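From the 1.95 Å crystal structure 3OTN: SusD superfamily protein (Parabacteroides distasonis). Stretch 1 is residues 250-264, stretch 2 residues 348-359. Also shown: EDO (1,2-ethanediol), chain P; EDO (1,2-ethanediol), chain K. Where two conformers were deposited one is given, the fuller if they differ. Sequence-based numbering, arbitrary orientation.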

# COMPACT_ATOMS: atom_id res chain seq x y z
N ILE A 250 8.31 -0.49 -8.74
CA ILE A 250 7.65 0.26 -9.84
C ILE A 250 7.33 1.68 -9.39
O ILE A 250 7.67 2.66 -10.08
CB ILE A 250 6.36 -0.48 -10.31
CG1 ILE A 250 6.72 -1.86 -10.87
CG2 ILE A 250 5.63 0.31 -11.43
CD1 ILE A 250 5.51 -2.76 -11.06
N TYR A 251 6.71 1.80 -8.23
CA TYR A 251 6.49 3.12 -7.61
C TYR A 251 6.64 3.03 -6.09
O TYR A 251 6.10 2.13 -5.46
CB TYR A 251 5.10 3.66 -8.04
CG TYR A 251 5.02 5.13 -7.82
CD1 TYR A 251 5.69 6.01 -8.65
CD2 TYR A 251 4.31 5.65 -6.73
CE1 TYR A 251 5.66 7.40 -8.42
CE2 TYR A 251 4.27 7.04 -6.49
CZ TYR A 251 4.94 7.90 -7.32
OH TYR A 251 4.91 9.24 -7.07
N GLN A 252 7.35 3.99 -5.50
CA GLN A 252 7.65 3.94 -4.10
C GLN A 252 7.58 5.32 -3.47
O GLN A 252 7.80 6.32 -4.12
CB GLN A 252 9.10 3.43 -3.92
CG GLN A 252 9.38 2.01 -4.41
CD GLN A 252 10.64 1.45 -3.83
OE1 GLN A 252 11.75 1.87 -4.19
NE2 GLN A 252 10.49 0.47 -2.91
N VAL A 253 7.36 5.33 -2.17
CA VAL A 253 7.61 6.50 -1.35
C VAL A 253 9.13 6.60 -1.15
O VAL A 253 9.78 5.61 -0.82
CB VAL A 253 6.94 6.41 -0.00
CG1 VAL A 253 7.21 7.68 0.76
CG2 VAL A 253 5.38 6.26 -0.16
N GLN A 254 9.67 7.80 -1.35
CA GLN A 254 11.14 8.02 -1.35
C GLN A 254 11.63 8.47 0.02
O GLN A 254 11.13 9.45 0.60
CB GLN A 254 11.56 9.07 -2.38
CG GLN A 254 11.05 8.80 -3.83
CD GLN A 254 11.57 7.51 -4.42
OE1 GLN A 254 10.82 6.67 -4.96
NE2 GLN A 254 12.84 7.32 -4.30
N PHE A 255 12.63 7.73 0.49
CA PHE A 255 13.36 8.04 1.72
C PHE A 255 14.84 8.09 1.37
O PHE A 255 15.33 7.26 0.58
CB PHE A 255 13.04 7.00 2.80
CG PHE A 255 11.61 7.05 3.29
CD1 PHE A 255 11.16 8.08 4.10
CD2 PHE A 255 10.71 6.05 2.96
CE1 PHE A 255 9.86 8.12 4.56
CE2 PHE A 255 9.40 6.08 3.42
CZ PHE A 255 8.98 7.09 4.22
N SER A 256 15.54 9.10 1.85
CA SER A 256 16.97 9.23 1.60
C SER A 256 17.64 10.00 2.72
O SER A 256 16.99 10.84 3.39
CB SER A 256 17.24 9.89 0.23
OG SER A 256 16.91 11.27 0.23
N LEU A 257 18.94 9.78 2.89
CA LEU A 257 19.70 10.47 3.94
C LEU A 257 19.62 12.01 3.81
O LEU A 257 19.55 12.66 4.82
CB LEU A 257 21.16 10.02 4.02
CG LEU A 257 21.42 8.56 4.46
CD1 LEU A 257 22.92 8.21 4.22
CD2 LEU A 257 21.05 8.33 5.91
N ASN A 258 19.60 12.55 2.59
CA ASN A 258 19.52 14.02 2.38
C ASN A 258 18.08 14.59 2.26
O ASN A 258 17.92 15.80 2.24
CB ASN A 258 20.34 14.45 1.16
CG ASN A 258 19.71 14.02 -0.15
OD1 ASN A 258 19.12 12.94 -0.24
ND2 ASN A 258 19.85 14.85 -1.18
N LYS A 259 17.07 13.72 2.19
CA LYS A 259 15.65 14.14 2.32
C LYS A 259 14.96 13.54 3.56
O LYS A 259 15.48 13.68 4.65
CB LYS A 259 14.92 13.91 1.00
CG LYS A 259 15.64 14.54 -0.20
CD LYS A 259 14.75 14.57 -1.43
CE LYS A 259 15.51 15.17 -2.60
NZ LYS A 259 14.59 15.49 -3.74
N ARG A 260 13.79 12.91 3.41
CA ARG A 260 13.08 12.34 4.55
C ARG A 260 13.66 10.95 4.90
O ARG A 260 13.93 10.12 4.00
CB ARG A 260 11.57 12.25 4.23
CG ARG A 260 10.66 12.05 5.44
CD ARG A 260 9.20 12.44 5.12
NE ARG A 260 8.60 11.62 4.07
CZ ARG A 260 7.63 10.73 4.26
NH1 ARG A 260 7.11 10.53 5.46
NH2 ARG A 260 7.17 10.03 3.25
N HIS A 261 13.82 10.69 6.20
CA HIS A 261 14.27 9.41 6.70
C HIS A 261 13.03 8.53 6.93
O HIS A 261 11.95 9.05 7.27
CB HIS A 261 15.11 9.55 7.99
CG HIS A 261 16.28 10.47 7.84
ND1 HIS A 261 16.81 11.19 8.88
CD2 HIS A 261 16.96 10.85 6.73
CE1 HIS A 261 17.80 11.96 8.42
NE2 HIS A 261 17.91 11.77 7.12
N ASN A 262 13.18 7.23 6.74
CA ASN A 262 12.07 6.27 6.92
C ASN A 262 11.95 5.90 8.40
O ASN A 262 12.61 4.98 8.89
CB ASN A 262 12.30 5.02 6.07
CG ASN A 262 11.16 4.06 6.15
OD1 ASN A 262 10.29 4.18 7.01
ND2 ASN A 262 11.18 3.05 5.30
N GLU A 263 11.09 6.62 9.10
CA GLU A 263 10.87 6.38 10.53
C GLU A 263 10.05 5.13 10.78
O GLU A 263 10.09 4.60 11.85
CB GLU A 263 10.26 7.61 11.22
CG GLU A 263 11.27 8.80 11.38
CD GLU A 263 12.51 8.45 12.25
OE1 GLU A 263 12.35 8.35 13.47
OE2 GLU A 263 13.66 8.32 11.72
N SER A 264 9.28 4.68 9.79
CA SER A 264 8.45 3.48 9.94
C SER A 264 9.25 2.22 10.24
O SER A 264 8.68 1.24 10.77
CB SER A 264 7.55 3.25 8.73
OG SER A 264 8.24 2.81 7.56
N THR A 348 23.00 3.74 12.21
CA THR A 348 22.74 5.15 11.96
C THR A 348 21.46 5.74 12.52
O THR A 348 21.43 6.93 12.71
CB THR A 348 22.74 5.45 10.45
OG1 THR A 348 21.64 4.78 9.84
CG2 THR A 348 24.08 5.01 9.79
N ALA A 349 20.40 4.94 12.71
CA ALA A 349 19.07 5.45 13.12
C ALA A 349 18.50 6.45 12.10
O ALA A 349 17.70 7.33 12.44
CB ALA A 349 19.14 6.08 14.56
N LYS A 350 18.88 6.28 10.83
CA LYS A 350 18.44 7.12 9.73
C LYS A 350 18.27 6.24 8.49
O LYS A 350 19.20 6.08 7.68
CB LYS A 350 19.46 8.24 9.42
CG LYS A 350 19.71 9.26 10.51
CD LYS A 350 20.65 10.35 10.00
CE LYS A 350 21.08 11.32 11.09
NZ LYS A 350 22.10 12.24 10.59
N SER A 351 17.08 5.65 8.38
CA SER A 351 16.81 4.72 7.30
C SER A 351 16.55 5.45 6.02
O SER A 351 15.70 6.35 5.97
CB SER A 351 15.60 3.86 7.60
OG SER A 351 15.31 3.04 6.48
N ASP A 352 17.25 5.00 4.97
CA ASP A 352 17.02 5.47 3.61
C ASP A 352 16.41 4.36 2.75
O ASP A 352 16.61 4.30 1.53
CB ASP A 352 18.31 6.06 3.01
CG ASP A 352 19.50 5.13 3.06
OD1 ASP A 352 19.42 4.03 3.65
OD2 ASP A 352 20.55 5.50 2.49
N LEU A 353 15.62 3.51 3.39
CA LEU A 353 14.86 2.44 2.71
C LEU A 353 13.51 2.98 2.20
O LEU A 353 12.71 3.49 2.98
CB LEU A 353 14.62 1.23 3.66
CG LEU A 353 13.86 0.02 3.12
CD1 LEU A 353 14.58 -0.72 1.94
CD2 LEU A 353 13.50 -0.98 4.27
N ASN A 354 13.26 2.81 0.90
CA ASN A 354 11.99 3.25 0.28
C ASN A 354 10.85 2.37 0.79
O ASN A 354 11.10 1.25 1.28
CB ASN A 354 12.07 3.20 -1.27
CG ASN A 354 12.72 4.43 -1.88
OD1 ASN A 354 13.22 5.29 -1.18
ND2 ASN A 354 12.72 4.51 -3.24
N TRP A 355 9.63 2.89 0.76
CA TRP A 355 8.39 2.12 1.01
C TRP A 355 7.62 1.93 -0.30
O TRP A 355 7.28 2.90 -0.97
CB TRP A 355 7.53 2.82 2.04
CG TRP A 355 6.17 2.23 2.30
CD1 TRP A 355 4.98 2.66 1.78
CD2 TRP A 355 5.86 1.09 3.11
NE1 TRP A 355 3.96 1.89 2.25
CE2 TRP A 355 4.46 0.92 3.07
CE3 TRP A 355 6.62 0.23 3.92
CZ2 TRP A 355 3.81 -0.09 3.77
CZ3 TRP A 355 5.97 -0.78 4.63
CH2 TRP A 355 4.57 -0.92 4.54
N SER A 356 7.35 0.69 -0.67
CA SER A 356 6.65 0.41 -1.93
C SER A 356 5.18 0.80 -1.98
O SER A 356 4.45 0.58 -1.03
CB SER A 356 6.77 -1.06 -2.27
OG SER A 356 8.09 -1.32 -2.57
N VAL A 357 4.78 1.38 -3.11
CA VAL A 357 3.36 1.50 -3.48
C VAL A 357 3.00 0.37 -4.46
O VAL A 357 1.99 -0.30 -4.28
CB VAL A 357 3.06 2.91 -4.09
CG1 VAL A 357 1.64 2.99 -4.63
CG2 VAL A 357 3.32 3.99 -3.06
N TYR A 358 3.81 0.17 -5.50
CA TYR A 358 3.68 -1.02 -6.39
C TYR A 358 5.04 -1.65 -6.63
O TYR A 358 6.00 -0.95 -6.94
CB TYR A 358 3.05 -0.69 -7.76
CG TYR A 358 1.58 -0.44 -7.64
CD1 TYR A 358 0.71 -1.48 -7.38
CD2 TYR A 358 1.06 0.84 -7.71
CE1 TYR A 358 -0.65 -1.26 -7.20
CE2 TYR A 358 -0.30 1.07 -7.53
CZ TYR A 358 -1.14 0.01 -7.29
OH TYR A 358 -2.45 0.21 -7.08
N ARG A 359 5.10 -2.97 -6.52
CA ARG A 359 6.26 -3.75 -6.92
C ARG A 359 5.81 -4.89 -7.84
O ARG A 359 4.65 -5.22 -7.92
CB ARG A 359 7.06 -4.25 -5.72
CG ARG A 359 6.39 -5.31 -4.84
CD ARG A 359 7.33 -5.63 -3.73
NE ARG A 359 6.85 -6.60 -2.73
CZ ARG A 359 7.25 -7.87 -2.62
NH1 ARG A 359 8.11 -8.40 -3.49
NH2 ARG A 359 6.82 -8.63 -1.59
C1 EDO P . 21.38 9.35 -0.38
O1 EDO P . 20.93 10.51 0.38
C2 EDO P . 21.53 8.07 0.45
O2 EDO P . 20.37 7.79 1.25
C1 EDO K . 7.62 11.16 -1.16
O1 EDO K . 8.12 10.09 -2.01
C2 EDO K . 8.71 11.68 -0.21
O2 EDO K . 8.82 10.75 0.88
O HOH W 1 12.08 -0.53 -0.77
O HOH W 2 14.83 5.94 10.21

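The two stretches, at least 86 residues apart in sequence wherever they touch, run antiparallel and bury 1087 Å² between them. Their short strands pair through Val253 and Trp355, whose backbones exchange two hydrogen bonds, Val253 N to Trp355 O (2.7 Å) and Trp355 N to Val253 O (3.1 Å). Gln252 and Ser356 form the adjoining non-hydrogen-bonded pair, with CA atoms 4.3 Å apart. Between Gln252 and Tyr251 the register shifts by one residue, a beta bulge that accommodates Val357: Tyr251 O accepts from both Val357 N (2.8 Å) and Tyr358 N (3.0 Å). Tyr358 O likewise receives two donors, Ile250 N at 3.0 Å and Tyr251 N at 3.1 Å. Both chains turn a corner here, at Ile250 and Tyr251 in one and at Val357 in the other. Beyond the strands the pairing loosens, but Asn262 N still donates to Ser351 O (2.8 Å).

Asn354, which has the largest covered area of any residue here, takes over where the regular pairing stops. Its carboxamide serves both as acceptor, from Phe255 N to OD1 (3.0 Å), and as donor, from ND2 to Gln252 OE1 (3.0 Å). Gln252 in turn uses NE2 to reach Ser356 OG (3.0 Å), the two side chains lying on the same face of the sheet. A water accepts from Gln252 NE2 (2.8 Å) and donates to Asn354 O (2.9 Å), so these buried amides are well supplied with partners.

On the face bearing Val253 and Trp355 the contacts across the stretches are apolar. Val253 CG2 lies near the plane of the indole at its edge, 4.1 Å from Trp355 CD1, and 4.2 Å from Val357 CG2; the compact branched side chain of Val253 fits beside the broad ring, with Val357 packed against Val253. Phe255 adds its own ring, with CE2 4.0 Å from Trp355 CB.

Further along, the buried Asn262 points toward the partner and donates from ND2 to Leu353 O (2.8 Å), satisfying a loop carbonyl, while its OD1 accepts from Ser264 OG (2.5 Å). Ser351 OG accepts from Leu353 N (3.1 Å) within its own loop. A second water accepts from Ser351 N (2.9 Å) and donates to Asn262 O (2.8 Å) and Glu263 OE2 (3.1 Å).

At the exposed end, the Lys350 aliphatic chain covers one face of the His261 ring, CB lying 4.1 Å from the ring centroid. The imidazole is held by His261 NE2 donating to Leu257 O (3.0 Å). Nearby, a 1,2-ethanediol bridges the stretches: its O2 accepts from Leu257 N (2.9 Å) and donates to Asp352 OD2 (2.6 Å).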